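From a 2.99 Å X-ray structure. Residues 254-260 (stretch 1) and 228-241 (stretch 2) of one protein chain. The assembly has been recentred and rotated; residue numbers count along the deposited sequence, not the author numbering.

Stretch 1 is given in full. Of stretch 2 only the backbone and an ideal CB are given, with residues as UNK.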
ATOM      1  N   SER I 254      16.142  22.884 -67.385  1.00 87.52           N
ATOM      2  CA  SER I 254      15.164  22.853 -68.470  1.00 91.43           C
ATOM      3  C   SER I 254      15.747  22.313 -69.776  1.00 97.54           C
ATOM      4  O   SER I 254      15.241  22.616 -70.857  1.00103.22           O
ATOM      5  CB  SER I 254      14.567  24.246 -68.701  1.00 93.64           C
ATOM      6  OG  SER I 254      13.905  24.716 -67.539  1.00 98.92           O
ATOM      7  N   ASP I 255      16.809  21.517 -69.675  1.00 97.52           N
ATOM      8  CA  ASP I 255      17.303  20.771 -70.827  1.00 86.43           C
ATOM      9  C   ASP I 255      16.212  19.791 -71.224  1.00 94.86           C
ATOM     10  O   ASP I 255      15.911  19.611 -72.405  1.00115.85           O
ATOM     11  CB  ASP I 255      18.610  20.043 -70.506  1.00 99.18           C
ATOM     12  CG  ASP I 255      19.259  19.439 -71.737  1.00 94.03           C
ATOM     13  OD1 ASP I 255      19.041  19.968 -72.847  1.00101.91           O
ATOM     14  OD2 ASP I 255      19.988  18.435 -71.595  1.00 97.79           O
ATOM     15  N   LEU I 256      15.531  19.245 -70.236  1.00 96.01           N
ATOM     16  CA  LEU I 256      14.352  18.456 -70.504  1.00 94.58           C
ATOM     17  C   LEU I 256      13.199  19.360 -70.176  1.00 86.78           C
ATOM     18  O   LEU I 256      13.060  19.802 -69.066  1.00 98.77           O
ATOM     19  CB  LEU I 256      14.326  17.233 -69.608  1.00 89.25           C
ATOM     20  CG  LEU I 256      13.253  16.198 -69.875  1.00 81.23           C
ATOM     21  CD1 LEU I 256      13.412  15.667 -71.276  1.00 97.09           C
ATOM     22  CD2 LEU I 256      13.340  15.063 -68.888  1.00 66.82           C
ATOM     23  N   LEU I 257      12.360  19.642 -71.149  1.00 84.41           N
ATOM     24  CA  LEU I 257      11.392  20.698 -71.005  1.00 85.13           C
ATOM     25  C   LEU I 257      10.354  20.472 -69.941  1.00 88.08           C
ATOM     26  O   LEU I 257       9.792  19.400 -69.824  1.00 84.24           O
ATOM     27  CB  LEU I 257      10.671  20.879 -72.320  1.00 99.73           C
ATOM     28  CG  LEU I 257      11.203  21.979 -73.217  1.00107.96           C
ATOM     29  CD1 LEU I 257      12.367  21.471 -74.048  1.00110.36           C
ATOM     30  CD2 LEU I 257      10.078  22.464 -74.109  1.00108.02           C
ATOM     31  N   GLY I 258      10.079  21.511 -69.176  1.00 88.38           N
ATOM     32  CA  GLY I 258       8.848  21.598 -68.432  1.00 87.81           C
ATOM     33  C   GLY I 258       8.500  20.432 -67.549  1.00 81.34           C
ATOM     34  O   GLY I 258       7.367  19.998 -67.533  1.00 78.03           O
ATOM     35  N   LYS I 259       9.463  19.926 -66.806  1.00 76.37           N
ATOM     36  CA  LYS I 259       9.207  18.773 -65.981  1.00 76.03           C
ATOM     37  C   LYS I 259       9.522  19.070 -64.548  1.00 82.76           C
ATOM     38  O   LYS I 259      10.313  19.935 -64.252  1.00 82.24           O
ATOM     39  CB  LYS I 259      10.012  17.610 -66.480  1.00 74.50           C
ATOM     40  CG  LYS I 259       9.876  17.436 -67.967  1.00 83.12           C
ATOM     41  CD  LYS I 259       8.421  17.386 -68.351  1.00 78.01           C
ATOM     42  CE  LYS I 259       8.025  15.969 -68.698  1.00 80.59           C
ATOM     43  NZ  LYS I 259       6.617  15.893 -69.153  1.00 71.57           N
ATOM     44  N   LYS I 260       8.855  18.364 -63.657  1.00 78.37           N
ATOM     45  CA  LYS I 260       8.920  18.659 -62.252  1.00 79.79           C
ATOM     46  C   LYS I 260       9.586  17.524 -61.537  1.00 89.59           C
ATOM     47  O   LYS I 260       9.274  16.380 -61.771  1.00 91.63           O
ATOM     48  CB  LYS I 260       7.518  18.824 -61.702  1.00 83.46           C
ATOM     49  CG  LYS I 260       6.989  20.240 -61.740  1.00 82.56           C
ATOM     50  CD  LYS I 260       5.494  20.257 -61.498  1.00 84.49           C
ATOM     51  CE  LYS I 260       4.890  21.577 -61.904  1.00 68.65           C
ATOM     52  NZ  LYS I 260       5.413  21.985 -63.230  1.00 98.23           N
ATOM     53  N   UNK I 228       6.078   6.866 -65.958  1.00 82.44           N
ATOM     54  CA  UNK I 228       6.082   6.173 -67.244  1.00 77.22           C
ATOM     55  C   UNK I 228       7.016   6.821 -68.258  1.00 80.46           C
ATOM     56  O   UNK I 228       7.612   6.140 -69.091  1.00 74.05           O
ATOM     57  CB  UNK I 228       4.663   6.126 -67.814  1.00 77.22           C
ATOM     58  N   UNK I 229       7.139   8.142 -68.175  1.00 79.50           N
ATOM     59  CA  UNK I 229       7.869   8.920 -69.170  1.00 82.68           C
ATOM     60  C   UNK I 229       9.369   8.631 -69.207  1.00 81.05           C
ATOM     61  O   UNK I 229      10.001   8.770 -70.254  1.00 84.29           O
ATOM     62  CB  UNK I 229       7.651  10.411 -68.905  1.00 82.68           C
ATOM     63  N   UNK I 230       9.928   8.223 -68.070  1.00 74.63           N
ATOM     64  CA  UNK I 230      11.381   8.151 -67.899  1.00 73.64           C
ATOM     65  C   UNK I 230      12.127   7.295 -68.941  1.00 73.99           C
ATOM     66  O   UNK I 230      13.097   7.772 -69.529  1.00 72.10           O
ATOM     67  CB  UNK I 230      11.683   7.600 -66.504  1.00 73.64           C
ATOM     68  N   UNK I 231      11.690   6.041 -69.179  1.00 69.00           N
ATOM     69  CA  UNK I 231      12.430   5.287 -70.200  1.00 68.76           C
ATOM     70  C   UNK I 231      12.301   5.917 -71.586  1.00 71.08           C
ATOM     71  O   UNK I 231      13.244   5.870 -72.376  1.00 74.52           O
ATOM     72  CB  UNK I 231      11.935   3.840 -70.246  1.00 68.76           C
ATOM     73  N   UNK I 232      11.142   6.502 -71.864  1.00 65.20           N
ATOM     74  CA  UNK I 232      10.926   7.212 -73.117  1.00 68.77           C
ATOM     75  C   UNK I 232      11.727   8.509 -73.134  1.00 74.39           C
ATOM     76  O   UNK I 232      12.254   8.914 -74.169  1.00 82.93           O
ATOM     77  CB  UNK I 232       9.438   7.500 -73.324  1.00 68.77           C
ATOM     78  N   UNK I 233      11.817   9.153 -71.974  1.00 74.79           N
ATOM     79  CA  UNK I 233      12.549  10.406 -71.839  1.00 73.32           C
ATOM     80  C   UNK I 233      14.053  10.198 -71.984  1.00 78.25           C
ATOM     81  O   UNK I 233      14.781  11.118 -72.357  1.00 70.41           O
ATOM     82  CB  UNK I 233      12.239  11.054 -70.488  1.00 73.32           C
ATOM     83  N   UNK I 234      14.515   8.987 -71.690  1.00 75.58           N
ATOM     84  CA  UNK I 234      15.938   8.678 -71.780  1.00 81.08           C
ATOM     85  C   UNK I 234      16.336   8.245 -73.187  1.00 81.82           C
ATOM     86  O   UNK I 234      17.515   8.267 -73.539  1.00 78.41           O
ATOM     87  CB  UNK I 234      16.303   7.583 -70.776  1.00 81.08           C
ATOM     88  N   UNK I 235      15.354   7.848 -73.989  1.00 73.48           N
ATOM     89  CA  UNK I 235      15.600   7.590 -75.403  1.00 80.16           C
ATOM     90  C   UNK I 235      15.562   8.911 -76.160  1.00 81.86           C
ATOM     91  O   UNK I 235      16.285   9.101 -77.136  1.00 88.46           O
ATOM     92  CB  UNK I 235      14.575   6.606 -75.971  1.00 80.16           C
ATOM     93  N   UNK I 236      14.712   9.821 -75.693  1.00 75.12           N
ATOM     94  CA  UNK I 236      14.637  11.161 -76.257  1.00 73.89           C
ATOM     95  C   UNK I 236      15.917  11.927 -75.943  1.00 64.60           C
ATOM     96  O   UNK I 236      16.473  12.611 -76.802  1.00 82.53           O
ATOM     97  CB  UNK I 236      13.416  11.909 -75.719  1.00 73.89           C
ATOM     98  N   UNK I 237      16.381  11.802 -74.704  1.00 80.69           N
ATOM     99  CA  UNK I 237      17.653  12.384 -74.298  1.00 82.31           C
ATOM    100  C   UNK I 237      18.717  11.302 -74.167  1.00 81.30           C
ATOM    101  O   UNK I 237      18.937  10.752 -73.089  1.00 80.28           O
ATOM    102  CB  UNK I 237      17.500  13.143 -72.978  1.00 82.31           C
ATOM    103  N   UNK I 238      19.370  11.005 -75.285  1.00 85.99           N
ATOM    104  CA  UNK I 238      20.325   9.908 -75.369  1.00 75.43           C
ATOM    105  C   UNK I 238      21.702  10.284 -74.831  1.00 76.19           C
ATOM    106  O   UNK I 238      22.599   9.443 -74.760  1.00 81.12           O
ATOM    107  CB  UNK I 238      20.450   9.441 -76.821  1.00 75.43           C
ATOM    108  N   UNK I 239      21.868  11.547 -74.454  1.00 62.18           N
ATOM    109  CA  UNK I 239      23.139  12.020 -73.919  1.00 73.08           C
ATOM    110  C   UNK I 239      23.214  11.807 -72.411  1.00 85.81           C
ATOM    111  O   UNK I 239      24.270  11.986 -71.802  1.00 89.68           O
ATOM    112  CB  UNK I 239      23.339  13.500 -74.253  1.00 73.08           C
ATOM    113  N   UNK I 240      22.091  11.421 -71.815  1.00 78.89           N
ATOM    114  CA  UNK I 240      22.014  11.235 -70.370  1.00 79.07           C
ATOM    115  C   UNK I 240      22.534   9.866 -69.943  1.00 85.14           C
ATOM    116  O   UNK I 240      22.086   8.835 -70.446  1.00 83.15           O
ATOM    117  CB  UNK I 240      20.571  11.414 -69.894  1.00 79.07           C
ATOM    118  N   UNK I 241      23.478   9.863 -69.006  1.00 85.16           N
ATOM    119  CA  UNK I 241      24.071   8.623 -68.519  1.00 87.27           C
ATOM    120  C   UNK I 241      23.949   8.487 -67.003  1.00 83.67           C
ATOM    121  O   UNK I 241      23.727   7.393 -66.491  1.00 88.46           O
ATOM    122  CB  UNK I 241      25.543   8.550 -68.930  1.00 87.27           C
TER

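Position 228 lies out of reach of stretch 1, which therefore sets no preference; it is Asn228, whose side chain makes no contact here.

At 229, CA-to-CB points toward stretch 1, but nothing there lies within 5.5 Å of the ideal CB. The ammonium of Lys259 extends to this side, so an acidic or polar side chain of moderate length would suit. The residue is Asp229. Its OD2 stands 4.2 Å from Lys259 NZ, opposite charges near each other but beyond a salt bridge; NZ is hydrogen-bonded elsewhere in the structure.

Positions 230, 231 and 232 have helical phi/psi and ideal CB atoms far from stretch 1, which leaves them undetermined. They hold Val230, Pro231 and Ala232. Pro231 has no amide hydrogen, which is tolerated in the first turn of a helix.

Position 233 is much better constrained. Its CB points toward stretch 1, and the ideal CB lies 4.5 Å from Leu256 CD2. A methyl group so near favours an apolar side chain, and Leu, Ile, Met or Val are all plausible. Leu233 is deposited; its CD2 meets Leu256 CD2 at 3.7 Å and also lies 4.5 Å from Lys259 CE.

At 234 the CB points away, and at 235 it is out of reach; stretch 1 selects neither Phe234 nor Thr235. At 236 the CB points toward stretch 1 but has nothing within 5.5 Å, so a long polar residue is acceptable. Glu236 remains outside the contact.

Position 237 is the first to leave helical phi/psi (-105/87), although its N still bonds to the O of residue 233 at 2.9 Å. The ideal CB is 5.1 Å from Leu256 CD1, leaving room for a medium-sized side chain; Asn, Asp, Ser or a small apolar residue could be considered. It is Asn237, packed through its side chain against Leu256, and it opens a type I turn that ends at 240.

Within that turn, 238 is out of reach and holds Phe238. At 239 the CB points toward the carboxylate of Asp255, which would favour a basic or neutral polar group. The residue is instead Asp239: its OD2 is 4.3 Å from Asp255 OD2, a proximity of like charges.

At 240 the CB also points toward stretch 1, but the ideal CB lies 7.2 Å from Asp255 OD2, so a long donor such as Tyr, Arg or Lys would suit. Tyr240 spans the gap: its OH donates a hydrogen bond to Asp255 OD2 at 2.6 Å, with that oxygen at the ring edge, near its plane.

Position 241 is out of reach and carries Gln241.

Stretch 2 228-241: NDVPALFTENFDYQ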
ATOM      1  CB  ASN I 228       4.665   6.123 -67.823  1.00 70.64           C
ATOM      2  CG  ASN I 228       3.884   4.914 -67.356  1.00 84.94           C
ATOM      3  OD1 ASN I 228       4.415   3.807 -67.283  1.00 94.45           O
ATOM      4  ND2 ASN I 228       2.610   5.119 -67.038  1.00 90.96           N
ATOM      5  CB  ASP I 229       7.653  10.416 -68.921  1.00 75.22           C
ATOM      6  CG  ASP I 229       6.193  10.815 -68.989  1.00 94.13           C
ATOM      7  OD1 ASP I 229       5.412  10.109 -69.660  1.00123.81           O
ATOM      8  OD2 ASP I 229       5.826  11.838 -68.371  1.00105.41           O
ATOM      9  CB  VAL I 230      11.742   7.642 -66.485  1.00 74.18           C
ATOM     10  CG1 VAL I 230      13.250   7.502 -66.335  1.00 80.11           C
ATOM     11  CG2 VAL I 230      11.182   8.581 -65.435  1.00 74.68           C
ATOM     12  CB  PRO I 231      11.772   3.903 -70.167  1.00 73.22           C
ATOM     13  CG  PRO I 231      11.119   3.823 -68.831  1.00 71.36           C
ATOM     14  CD  PRO I 231      10.643   5.211 -68.555  1.00 68.84           C
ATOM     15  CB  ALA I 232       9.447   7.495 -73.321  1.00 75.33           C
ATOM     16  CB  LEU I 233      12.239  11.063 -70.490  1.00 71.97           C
ATOM     17  CG  LEU I 233      11.197  12.185 -70.473  1.00 72.18           C
ATOM     18  CD1 LEU I 233       9.997  11.843 -71.341  1.00 83.58           C
ATOM     19  CD2 LEU I 233      10.755  12.467 -69.047  1.00 75.36           C
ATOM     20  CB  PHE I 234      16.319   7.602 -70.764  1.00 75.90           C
ATOM     21  CG  PHE I 234      16.846   8.155 -69.472  1.00 84.66           C
ATOM     22  CD1 PHE I 234      15.979   8.587 -68.481  1.00 84.25           C
ATOM     23  CD2 PHE I 234      18.209   8.255 -69.252  1.00 82.63           C
ATOM     24  CE1 PHE I 234      16.464   9.101 -67.293  1.00 70.91           C
ATOM     25  CE2 PHE I 234      18.700   8.767 -68.067  1.00 71.26           C
ATOM     26  CZ  PHE I 234      17.827   9.191 -67.086  1.00 64.76           C
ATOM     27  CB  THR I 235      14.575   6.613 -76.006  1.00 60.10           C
ATOM     28  OG1 THR I 235      13.248   7.041 -75.678  1.00 83.13           O
ATOM     29  CG2 THR I 235      14.801   5.209 -75.469  1.00 70.69           C
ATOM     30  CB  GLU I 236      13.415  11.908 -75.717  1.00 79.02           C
ATOM     31  CG  GLU I 236      13.228  13.304 -76.291  1.00 73.19           C
ATOM     32  CD  GLU I 236      11.898  13.921 -75.904  1.00 91.13           C
ATOM     33  OE1 GLU I 236      11.860  15.140 -75.637  1.00112.68           O
ATOM     34  OE2 GLU I 236      10.889  13.186 -75.870  1.00107.21           O
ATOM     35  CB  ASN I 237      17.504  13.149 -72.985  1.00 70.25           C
ATOM     36  CG  ASN I 237      16.461  14.243 -73.068  1.00 70.59           C
ATOM     37  OD1 ASN I 237      15.262  13.973 -73.047  1.00 67.67           O
ATOM     38  ND2 ASN I 237      16.914  15.487 -73.166  1.00 75.25           N
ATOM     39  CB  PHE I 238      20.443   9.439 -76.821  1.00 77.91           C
ATOM     40  CG  PHE I 238      20.493  10.563 -77.816  1.00 74.48           C
ATOM     41  CD1 PHE I 238      21.694  11.174 -78.131  1.00 76.27           C
ATOM     42  CD2 PHE I 238      19.337  11.017 -78.432  1.00 69.73           C
ATOM     43  CE1 PHE I 238      21.746  12.210 -79.044  1.00 76.31           C
ATOM     44  CE2 PHE I 238      19.381  12.054 -79.345  1.00 85.28           C
ATOM     45  CZ  PHE I 238      20.588  12.651 -79.651  1.00 73.51           C
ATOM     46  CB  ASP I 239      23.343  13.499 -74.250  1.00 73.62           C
ATOM     47  CG  ASP I 239      22.290  14.387 -73.619  1.00 86.35           C
ATOM     48  OD1 ASP I 239      21.132  13.936 -73.492  1.00 91.38           O
ATOM     49  OD2 ASP I 239      22.620  15.534 -73.248  1.00 78.27           O
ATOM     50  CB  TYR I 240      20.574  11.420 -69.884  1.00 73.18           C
ATOM     51  CG  TYR I 240      20.081  12.849 -69.937  1.00 72.23           C
ATOM     52  CD1 TYR I 240      20.953  13.896 -70.211  1.00 69.36           C
ATOM     53  CD2 TYR I 240      18.747  13.152 -69.702  1.00 63.70           C
ATOM     54  CE1 TYR I 240      20.507  15.203 -70.258  1.00 66.09           C
ATOM     55  CE2 TYR I 240      18.293  14.456 -69.746  1.00 54.31           C
ATOM     56  CZ  TYR I 240      19.176  15.477 -70.023  1.00 63.55           C
ATOM     57  OH  TYR I 240      18.728  16.777 -70.068  1.00 75.13           O
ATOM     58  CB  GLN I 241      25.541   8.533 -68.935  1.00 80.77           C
ATOM     59  CG  GLN I 241      25.761   8.500 -70.439  1.00 83.12           C
ATOM     60  CD  GLN I 241      25.050   7.340 -71.111  1.00 88.48           C
ATOM     61  OE1 GLN I 241      24.884   6.270 -70.523  1.00 87.12           O
ATOM     62  NE2 GLN I 241      24.625   7.548 -72.352  1.00 89.35           N
TER
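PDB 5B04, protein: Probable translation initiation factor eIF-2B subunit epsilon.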